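Local atomic coordinates of DUF5624 domain-containing protein (Legionella pneumophila subsp. pneumophila, PDB entry 4JX2), a protein that is of unknown function but is predicted to be secreted, and combines long alpha helices with a small mixed beta sheet. Residues L313-A316 with D317-Y320; A353-D357 with Y358-K362; P363-I366 with E367-L370. All blocks are in the same frame, centred on the assembly; numbering follows the deposited sequence.

In the fold
The three contacts follow one another along the chain, and two of them sit where a helix begins. Interaction 1 opens helix 315-339, and interaction 3 opens helix 366-378; their centres lie 45 Å apart, on opposite sides of the centre of the chain. At both starts a sulfate, probably from the crystallisation liquor, accepts from a backbone N-H, that of Q315 or I366. Interaction 2 belongs to the loop between these helices, 40 Å from interaction 1 but only 9 Å, centre to centre, from interaction 3. Those two touch directly: S361 CB lies 3.6 Å from D368 OD2, and G356 CA packs 3.8 Å from F369 CE1. No active site is known.

Interaction 1. Residues L313-A316 with D317-Y320; sequences LTQA and DYNY. With SO4 (sulfate ion), chain E.
T314 caps the N-terminus of helix 315-339, its side chain reaching forward to the N-H of D317. As the N-cap residue it accepts from D317 N through OG1, at 3.1 Å. A chi1 of 69° places OG1 between the backbone N and the carbonyl carbon of T314, from where it reaches the first turn. T314 O starts the regular helical pattern by accepting from Y318 N at 2.8 Å. Q315 O and A316 O continue the series to N319 N and Y320 N. The N-H of Q315 turns outward to a sulfate, probably from the crystallisation liquor, bonding O2 at 3.0 Å and, more weakly, O4, a place where the helix dipole would probably favour an anion. D317 OD2 bonds S307 OG, which also bonds T314 N, and D317 OD1 weakly meets a bound pentaethylene glycol; Y320 OH bonds A303 N. L313 packs beneath the turn, its CD2 at the edge of the Y318 ring, 4.2 Å from CD1. At the start of the helix, Q315 bends at chi2 (68°), which swings its amide toward N319, one turn on. Q315 NE2 donates to N319 OD1 at 3.2 Å; the acceptor lies in the amide plane of Q315, whereas NE2 sits above the carbonyl plane of N319, 38° out of it.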
loop_
_atom_site.group_PDB
_atom_site.type_symbol
_atom_site.label_atom_id
_atom_site.label_comp_id
_atom_site.label_asym_id
_atom_site.label_seq_id
_atom_site.Cartn_x
_atom_site.Cartn_y
_atom_site.Cartn_z
ATOM N N LEU A 313 -23.103 -10.545 10.095
ATOM C CA LEU A 313 -22.185 -9.461 10.460
ATOM C C LEU A 313 -22.976 -8.522 11.384
ATOM O O LEU A 313 -24.169 -8.315 11.138
ATOM C CB LEU A 313 -21.753 -8.747 9.151
ATOM C CG LEU A 313 -20.286 -8.346 8.896
ATOM C CD1 LEU A 313 -19.316 -9.471 9.144
ATOM C CD2 LEU A 313 -20.105 -7.880 7.465
ATOM N N THR A 314 -22.375 -7.987 12.457
ATOM C CA THR A 314 -23.141 -7.065 13.325
ATOM C C THR A 314 -23.405 -5.780 12.544
ATOM O O THR A 314 -22.668 -5.493 11.603
ATOM C CB THR A 314 -22.414 -6.778 14.659
ATOM O OG1 THR A 314 -21.233 -6.002 14.428
ATOM C CG2 THR A 314 -22.089 -8.030 15.438
ATOM N N GLN A 315 -24.417 -5.002 12.919
ATOM C CA GLN A 315 -24.705 -3.763 12.194
ATOM C C GLN A 315 -23.488 -2.823 12.245
ATOM O O GLN A 315 -23.137 -2.245 11.215
ATOM C CB GLN A 315 -25.987 -3.083 12.706
ATOM C CG GLN A 315 -26.581 -2.052 11.724
ATOM C CD GLN A 315 -27.140 -2.646 10.442
ATOM O OE1 GLN A 315 -28.120 -3.398 10.449
ATOM N NE2 GLN A 315 -26.548 -2.295 9.306
ATOM N N ALA A 316 -22.785 -2.769 13.401
ATOM C CA ALA A 316 -21.561 -1.981 13.588
ATOM C C ALA A 316 -20.443 -2.441 12.631
ATOM O O ALA A 316 -19.821 -1.602 11.973
ATOM C CB ALA A 316 -21.082 -2.080 15.032
ATOM N N ASP A 317 -20.200 -3.765 12.547
ATOM C CA ASP A 317 -19.164 -4.337 11.684
ATOM C C ASP A 317 -19.539 -4.193 10.217
ATOM O O ASP A 317 -18.656 -3.946 9.402
ATOM C CB ASP A 317 -18.906 -5.808 12.041
ATOM C CG ASP A 317 -18.258 -6.000 13.396
ATOM O OD1 ASP A 317 -17.939 -4.984 14.057
ATOM O OD2 ASP A 317 -18.031 -7.163 13.784
ATOM N N TYR A 318 -20.834 -4.330 9.878
ATOM C CA TYR A 318 -21.293 -4.157 8.506
ATOM C C TYR A 318 -21.097 -2.683 8.082
ATOM O O TYR A 318 -20.494 -2.428 7.032
ATOM C CB TYR A 318 -22.761 -4.603 8.330
ATOM C CG TYR A 318 -23.302 -4.384 6.927
ATOM C CD1 TYR A 318 -23.049 -5.300 5.908
ATOM C CD2 TYR A 318 -24.063 -3.260 6.621
ATOM C CE1 TYR A 318 -23.541 -5.101 4.616
ATOM C CE2 TYR A 318 -24.554 -3.044 5.331
ATOM C CZ TYR A 318 -24.293 -3.968 4.330
ATOM O OH TYR A 318 -24.779 -3.757 3.057
ATOM N N ASN A 319 -21.564 -1.725 8.921
ATOM C CA ASN A 319 -21.432 -0.293 8.640
ATOM C C ASN A 319 -19.957 0.082 8.505
ATOM O O ASN A 319 -19.619 0.962 7.710
ATOM C CB ASN A 319 -22.139 0.567 9.714
ATOM C CG ASN A 319 -23.653 0.409 9.744
ATOM O OD1 ASN A 319 -24.288 -0.097 8.806
ATOM N ND2 ASN A 319 -24.276 0.822 10.836
ATOM N N TYR A 320 -19.078 -0.630 9.241
ATOM C CA TYR A 320 -17.646 -0.394 9.181
ATOM C C TYR A 320 -17.103 -0.686 7.772
ATOM O O TYR A 320 -16.492 0.189 7.174
ATOM C CB TYR A 320 -16.872 -1.199 10.254
ATOM C CG TYR A 320 -15.376 -1.032 10.118
ATOM C CD1 TYR A 320 -14.757 0.179 10.432
ATOM C CD2 TYR A 320 -14.591 -2.042 9.568
ATOM C CE1 TYR A 320 -13.387 0.361 10.245
ATOM C CE2 TYR A 320 -13.218 -1.876 9.392
ATOM C CZ TYR A 320 -12.622 -0.672 9.728
ATOM O OH TYR A 320 -11.279 -0.498 9.509
HETATM S S SO4 E . -26.437 -6.397 15.812
HETATM O O1 SO4 E . -27.787 -5.938 16.151
HETATM O O2 SO4 E . -25.549 -5.231 15.691
HETATM O O3 SO4 E . -25.934 -7.306 16.851
HETATM O O4 SO4 E . -26.486 -7.121 14.544
#

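Interaction 2. Residues A353-D357 with Y358-K362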
loop_
_atom_site.group_PDB
_atom_site.type_symbol
_atom_site.label_atom_id
_atom_site.label_comp_id
_atom_site.label_asym_id
_atom_site.label_seq_id
_atom_site.Cartn_x
_atom_site.Cartn_y
_atom_site.Cartn_z
ATOM N N ALA A 353 2.562 -3.932 -19.344
ATOM C CA ALA A 353 2.583 -5.376 -19.477
ATOM C C ALA A 353 4.059 -5.872 -19.377
ATOM O O ALA A 353 4.987 -5.248 -19.914
ATOM C CB ALA A 353 1.967 -5.782 -20.791
ATOM N N ILE A 354 4.276 -6.921 -18.587
ATOM C CA ILE A 354 5.605 -7.498 -18.394
ATOM C C ILE A 354 5.496 -9.020 -18.533
ATOM O O ILE A 354 4.380 -9.547 -18.378
ATOM C CB ILE A 354 6.190 -7.065 -17.020
ATOM C CG1 ILE A 354 5.274 -7.450 -15.818
ATOM C CG2 ILE A 354 6.535 -5.567 -17.019
ATOM C CD1 ILE A 354 5.988 -7.438 -14.447
ATOM N N PRO A 355 6.605 -9.763 -18.815
ATOM C CA PRO A 355 6.507 -11.230 -18.900
ATOM C C PRO A 355 5.765 -11.839 -17.698
ATOM O O PRO A 355 5.953 -11.379 -16.566
ATOM C CB PRO A 355 7.978 -11.654 -18.935
ATOM C CG PRO A 355 8.642 -10.555 -19.636
ATOM C CD PRO A 355 7.993 -9.325 -19.065
ATOM N N GLY A 356 4.885 -12.816 -17.969
ATOM C CA GLY A 356 4.059 -13.453 -16.944
ATOM C C GLY A 356 2.642 -12.917 -16.877
ATOM O O GLY A 356 1.810 -13.454 -16.143
ATOM N N ASP A 357 2.349 -11.833 -17.611
ATOM C CA ASP A 357 0.995 -11.324 -17.730
ATOM C C ASP A 357 0.321 -12.081 -18.852
ATOM O O ASP A 357 1.009 -12.501 -19.797
ATOM C CB ASP A 357 0.996 -9.829 -18.062
ATOM C CG ASP A 357 1.405 -8.866 -16.970
ATOM O OD1 ASP A 357 1.442 -9.285 -15.785
ATOM O OD2 ASP A 357 1.653 -7.679 -17.296
ATOM N N TYR A 358 -1.008 -12.231 -18.799
ATOM C CA TYR A 358 -1.740 -12.880 -19.887
ATOM C C TYR A 358 -1.645 -12.032 -21.153
ATOM O O TYR A 358 -1.298 -12.549 -22.214
ATOM C CB TYR A 358 -3.213 -13.135 -19.517
ATOM C CG TYR A 358 -3.896 -14.042 -20.514
ATOM C CD1 TYR A 358 -3.486 -15.360 -20.680
ATOM C CD2 TYR A 358 -4.930 -13.573 -21.326
ATOM C CE1 TYR A 358 -4.081 -16.190 -21.626
ATOM C CE2 TYR A 358 -5.568 -14.411 -22.246
ATOM C CZ TYR A 358 -5.137 -15.723 -22.393
ATOM O OH TYR A 358 -5.721 -16.575 -23.310
ATOM N N THR A 359 -1.892 -10.714 -21.015
ATOM C CA THR A 359 -1.864 -9.729 -22.110
ATOM C C THR A 359 -0.480 -9.552 -22.757
ATOM O O THR A 359 -0.410 -8.997 -23.854
ATOM C CB THR A 359 -2.354 -8.350 -21.619
ATOM O OG1 THR A 359 -1.616 -7.935 -20.463
ATOM C CG2 THR A 359 -3.849 -8.333 -21.327
ATOM N N TYR A 360 0.606 -9.997 -22.091
ATOM C CA TYR A 360 1.967 -9.823 -22.580
ATOM C C TYR A 360 2.285 -10.703 -23.815
ATOM O O TYR A 360 2.621 -10.157 -24.867
ATOM C CB TYR A 360 2.998 -10.054 -21.465
ATOM C CG TYR A 360 4.398 -9.771 -21.947
ATOM C CD1 TYR A 360 4.822 -8.464 -22.181
ATOM C CD2 TYR A 360 5.272 -10.811 -22.262
ATOM C CE1 TYR A 360 6.093 -8.198 -22.684
ATOM C CE2 TYR A 360 6.550 -10.555 -22.762
ATOM C CZ TYR A 360 6.952 -9.248 -22.972
ATOM O OH TYR A 360 8.197 -8.989 -23.471
ATOM N N SER A 361 2.292 -12.035 -23.668
ATOM C CA SER A 361 2.588 -12.942 -24.783
ATOM C C SER A 361 1.352 -13.784 -25.061
ATOM O O SER A 361 0.843 -14.403 -24.114
ATOM C CB SER A 361 3.783 -13.835 -24.447
ATOM O OG SER A 361 4.781 -13.841 -25.454
ATOM N N LYS A 362 0.826 -13.761 -26.330
ATOM C CA LYS A 362 -0.337 -14.573 -26.749
ATOM C C LYS A 362 0.079 -16.059 -26.528
ATOM O O LYS A 362 -0.386 -16.616 -25.517
ATOM C CB LYS A 362 -0.802 -14.251 -28.184
#
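From I354 to D357 the backbone makes a type II beta turn, closed by D357 N to I354 O at 3.2 Å, and it then coils through helical angles at 358-360 so that Y360 folds back over the turn. The ring of Y360 carries most of the contact. With CG anti to the backbone N (chi1 -176°), it reaches back across the I354-P355 peptide and lays one face on it: P355 N lies over the ring centre, and I354 C is nearer the rim. The proline follows the same face. P355 CD makes a CH-pi contact 4.1 Å from the centroid of the Y360 ring and only 13° off its normal, while P355 CG approaches Y360 CE2 to 3.8 Å. A353 CB adds a looser apolar touch at Y360 CD1, 4.2 Å away. This proline-on-tyrosine packing is built on a classic Pro-Gly turn, in which G356, with a positive phi of 99°, takes the left-handed corner. D357 holds the turn from its other end. Its OD2 accepts from I354 N at 3.0 Å, met from above the carboxylate plane, and also pairs with R351; OD1 forms a salt bridge to R372 of helix 366-378, whose guanidinium donates to P355 O as well. These two arginines probably keep the buried carboxylate ionised. By contrast, the backbone link from Y360 N to D357 O is weak, at 3.4 Å. Y358 departs in another direction, meeting W391 edge-to-face on helix 386-398. Across the dimer interface, I354 and P355 pack on L348 and I346 of the second subunit.

Interaction 3. Residues P363-I366 with E367-L370; sequences PPKI and EDFL. With SO4 (sulfate ion), chain G.
P364 CB rests against the edge of the F369 ring, 3.6 Å from CE2, in the apolar contact that ties the incoming loop to the first turn of helix 366-378. The same ring edge meets I366 CA, and K365 O comes within 3.3 Å of F369 CD2. F369 reaches this place with CG beside its own backbone N (chi1 -60°), which directs the ring back toward the residues before the helix. The backbone bonds of this first turn differ in strength. L370 N donates to I366 O at 3.1 Å, a regular helical bond; F369 N makes a weak bond to that same oxygen, as D368 N does to K365 O. Farther out, W391 meets the F369 ring edge-to-face, and I228 and M232 of helix 223-247 also pack on it. L370 lies on I228 too, and reaches I343 of the second subunit. At the helix start, I366 N points outward and bonds sulfate O2 at 2.8 Å, almost straight at 168°. A backbone N-H meeting an anion at this end of the helix is consistent with help from the helix dipole.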
loop_
_atom_site.group_PDB
_atom_site.type_symbol
_atom_site.label_atom_id
_atom_site.label_comp_id
_atom_site.label_asym_id
_atom_site.label_seq_id
_atom_site.Cartn_x
_atom_site.Cartn_y
_atom_site.Cartn_z
ATOM N N PRO A 363 1.061 -16.676 -27.258
ATOM C CA PRO A 363 1.558 -17.987 -26.800
ATOM C C PRO A 363 2.671 -17.715 -25.751
ATOM O O PRO A 363 3.671 -17.063 -26.075
ATOM C CB PRO A 363 2.059 -18.657 -28.088
ATOM C CG PRO A 363 2.229 -17.522 -29.089
ATOM C CD PRO A 363 1.811 -16.222 -28.448
ATOM N N PRO A 364 2.514 -18.081 -24.465
ATOM C CA PRO A 364 3.571 -17.757 -23.500
ATOM C C PRO A 364 4.756 -18.732 -23.520
ATOM O O PRO A 364 4.590 -19.947 -23.744
ATOM C CB PRO A 364 2.846 -17.824 -22.165
ATOM C CG PRO A 364 1.800 -18.850 -22.362
ATOM C CD PRO A 364 1.414 -18.831 -23.822
ATOM N N LYS A 365 5.957 -18.179 -23.264
ATOM C CA LYS A 365 7.213 -18.913 -23.165
ATOM C C LYS A 365 7.481 -19.192 -21.690
ATOM O O LYS A 365 7.073 -18.393 -20.838
ATOM C CB LYS A 365 8.366 -18.094 -23.770
ATOM C CG LYS A 365 8.134 -17.556 -25.175
ATOM C CD LYS A 365 9.255 -16.613 -25.610
ATOM C CE LYS A 365 8.990 -16.005 -26.984
ATOM N NZ LYS A 365 9.666 -16.736 -28.103
ATOM N N ILE A 366 8.191 -20.287 -21.365
ATOM C CA ILE A 366 8.508 -20.594 -19.967
ATOM C C ILE A 366 9.503 -19.532 -19.437
ATOM O O ILE A 366 9.467 -19.202 -18.251
ATOM C CB ILE A 366 8.992 -22.062 -19.760
ATOM C CG1 ILE A 366 8.896 -22.500 -18.302
ATOM C CG2 ILE A 366 10.364 -22.349 -20.346
ATOM C CD1 ILE A 366 7.791 -23.384 -18.069
ATOM N N GLU A 367 10.324 -18.944 -20.342
ATOM C CA GLU A 367 11.292 -17.892 -20.010
ATOM C C GLU A 367 10.587 -16.704 -19.318
ATOM O O GLU A 367 11.115 -16.153 -18.352
ATOM C CB GLU A 367 12.002 -17.430 -21.281
ATOM C CG GLU A 367 13.328 -16.732 -21.054
ATOM C CD GLU A 367 13.805 -15.873 -22.219
ATOM O OE1 GLU A 367 13.456 -16.183 -23.385
ATOM O OE2 GLU A 367 14.537 -14.888 -21.960
ATOM N N ASP A 368 9.369 -16.361 -19.788
ATOM C CA ASP A 368 8.557 -15.284 -19.248
ATOM C C ASP A 368 8.242 -15.488 -17.755
ATOM O O ASP A 368 8.409 -14.573 -16.949
ATOM C CB ASP A 368 7.269 -15.139 -20.064
ATOM C CG ASP A 368 7.472 -14.737 -21.526
ATOM O OD1 ASP A 368 8.634 -14.440 -21.913
ATOM O OD2 ASP A 368 6.466 -14.724 -22.290
ATOM N N PHE A 369 7.839 -16.691 -17.389
ATOM C CA PHE A 369 7.465 -17.018 -16.018
ATOM C C PHE A 369 8.699 -17.063 -15.109
ATOM O O PHE A 369 8.638 -16.579 -13.970
ATOM C CB PHE A 369 6.668 -18.329 -16.014
ATOM C CG PHE A 369 5.416 -18.172 -16.854
ATOM C CD1 PHE A 369 4.374 -17.347 -16.433
ATOM C CD2 PHE A 369 5.323 -18.768 -18.103
ATOM C CE1 PHE A 369 3.260 -17.135 -17.241
ATOM C CE2 PHE A 369 4.192 -18.582 -18.901
ATOM C CZ PHE A 369 3.170 -17.763 -18.468
ATOM N N LEU A 370 9.836 -17.530 -15.644
ATOM C CA LEU A 370 11.102 -17.535 -14.902
ATOM C C LEU A 370 11.537 -16.102 -14.581
ATOM O O LEU A 370 11.926 -15.825 -13.443
ATOM C CB LEU A 370 12.202 -18.284 -15.675
ATOM C CG LEU A 370 11.983 -19.788 -15.875
ATOM C CD1 LEU A 370 13.202 -20.407 -16.383
ATOM C CD2 LEU A 370 11.617 -20.487 -14.568
HETATM S S SO4 G . 8.542 -22.605 -24.411
HETATM O O1 SO4 G . 8.595 -22.022 -25.755
HETATM O O2 SO4 G . 9.256 -21.707 -23.504
HETATM O O3 SO4 G . 7.145 -22.787 -23.963
HETATM O O4 SO4 G . 9.219 -23.910 -24.431
#